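PDB 3FRY: probable copper-exporting P-type ATPase A from Archaeoglobus fulgidus, which probably exports copper across the cell membrane at the expense of ATP, and carries a metal-binding domain at its C-terminus. Local coordinates for the interface of chains A and B. Numbering follows the deposited sequence. Chains: chain A/B, Probable copper-exporting P-type ATPase A.

The interface of chains A and B. Residues chain A 7-10; chain B 66-68.
The backbone N-H of A:Glu10 meets the carbonyl oxygen of B:Lys66 at 2.7 Å (A:Glu10 N to B:Lys66 O), the shortest of the backbone bonds that zip strand 5-12 of chain A to strand 64-67 of chain B. The return bond of this antiparallel pair runs from B:Lys66 N to A:Glu10 O at 3.0 Å. Two residues further on, just past the end of the chain B strand, B:Arg68 N donates to A:Val8 O, also at 3.0 Å. In the same A:Val8/B:Arg68 pair the return bond is replaced by a water, which bridges A:Val8 N (2.9 Å from the water oxygen) and B:Arg68 O where the strands begin to part.

B:Arg68 and A:Glu10 share one face of the sheet with A:Val8. With CG anti to the backbone N (chi1 -180°) and an extended chain as far as NE, B:Arg68 stands out from the sheet, side by side with A:Val8 and pointing the same way, its CD against A:Val8 CG1. The A:Glu10 chain bends at chi2 (-51°), which brings its carboxylate alongside the arginine methylenes: OE2 comes to 3.3 Å from B:Arg68 CD. The guanidinium stands off: B:Arg68 NH1 lies 4.1 Å from A:Glu10 OE2 and the two planes are 66° apart, so the opposite charges probably attract at a distance without a paired salt bridge.

On the other face B:Leu67 lies across A:Ile7 at about a right angle; its CD1 sits near A:Val8 O and only loosely touches A:Ile7 CG2, while CD2 of A:Leu9 approaches B:Leu67 CA. The patch, repeated by the two-fold, belongs to a domain-swapped dimer of the crystallised fragment, and the structure alone does not show whether the swap forms in the intact transporter. Here the first strand of one heavy-metal-associated domain is built into the sheet of its partner, completing that fold and tying the two copies together.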
# COMPACT_ATOMS: atom_id res chain seq x y z
N ILE A 7 9.27 1.75 -19.31
CA ILE A 7 9.96 2.62 -18.37
C ILE A 7 9.47 2.28 -16.96
O ILE A 7 8.27 2.24 -16.71
CB ILE A 7 9.64 4.11 -18.68
CG1 ILE A 7 10.22 4.48 -20.05
CG2 ILE A 7 10.19 5.02 -17.59
CD1 ILE A 7 9.75 5.82 -20.59
N VAL A 8 10.41 2.02 -16.05
CA VAL A 8 10.06 1.67 -14.68
C VAL A 8 10.48 2.75 -13.69
O VAL A 8 11.64 3.17 -13.67
CB VAL A 8 10.74 0.33 -14.25
CG1 VAL A 8 10.35 -0.02 -12.82
CG2 VAL A 8 10.32 -0.78 -15.20
N LEU A 9 9.53 3.20 -12.89
CA LEU A 9 9.81 4.23 -11.89
C LEU A 9 9.56 3.68 -10.50
O LEU A 9 8.53 3.07 -10.24
CB LEU A 9 8.89 5.44 -12.09
CG LEU A 9 8.75 6.13 -13.45
CD1 LEU A 9 7.77 7.28 -13.30
CD2 LEU A 9 10.10 6.62 -13.95
N GLU A 10 10.51 3.89 -9.59
CA GLU A 10 10.32 3.44 -8.21
C GLU A 10 9.52 4.53 -7.51
O GLU A 10 9.84 5.71 -7.63
CB GLU A 10 11.67 3.24 -7.52
CG GLU A 10 12.46 2.08 -8.10
CD GLU A 10 11.63 0.81 -8.19
OE1 GLU A 10 11.33 0.21 -7.14
OE2 GLU A 10 11.27 0.42 -9.32
N LYS B 66 11.42 7.89 -8.87
CA LYS B 66 12.82 7.80 -9.25
C LYS B 66 12.96 6.79 -10.38
O LYS B 66 12.37 5.71 -10.32
CB LYS B 66 13.64 7.35 -8.04
CG LYS B 66 15.10 7.06 -8.35
CD LYS B 66 15.80 6.43 -7.15
CE LYS B 66 17.25 6.09 -7.47
NZ LYS B 66 17.94 5.41 -6.33
N LEU B 67 13.72 7.14 -11.41
CA LEU B 67 13.93 6.22 -12.52
C LEU B 67 14.75 5.03 -12.05
O LEU B 67 15.73 5.18 -11.32
CB LEU B 67 14.66 6.91 -13.68
CG LEU B 67 15.06 5.97 -14.83
CD1 LEU B 67 13.82 5.51 -15.58
CD2 LEU B 67 16.01 6.69 -15.78
N ARG B 68 14.34 3.84 -12.46
CA ARG B 68 15.06 2.62 -12.12
C ARG B 68 15.77 2.18 -13.40
O ARG B 68 15.12 1.81 -14.37
CB ARG B 68 14.09 1.52 -11.67
CG ARG B 68 14.77 0.22 -11.29
CD ARG B 68 13.76 -0.86 -10.96
NE ARG B 68 14.41 -2.07 -10.46
CZ ARG B 68 13.78 -3.23 -10.26
NH1 ARG B 68 12.48 -3.33 -10.53
NH2 ARG B 68 14.45 -4.28 -9.80
O HOH W 1 13.21 2.14 -16.62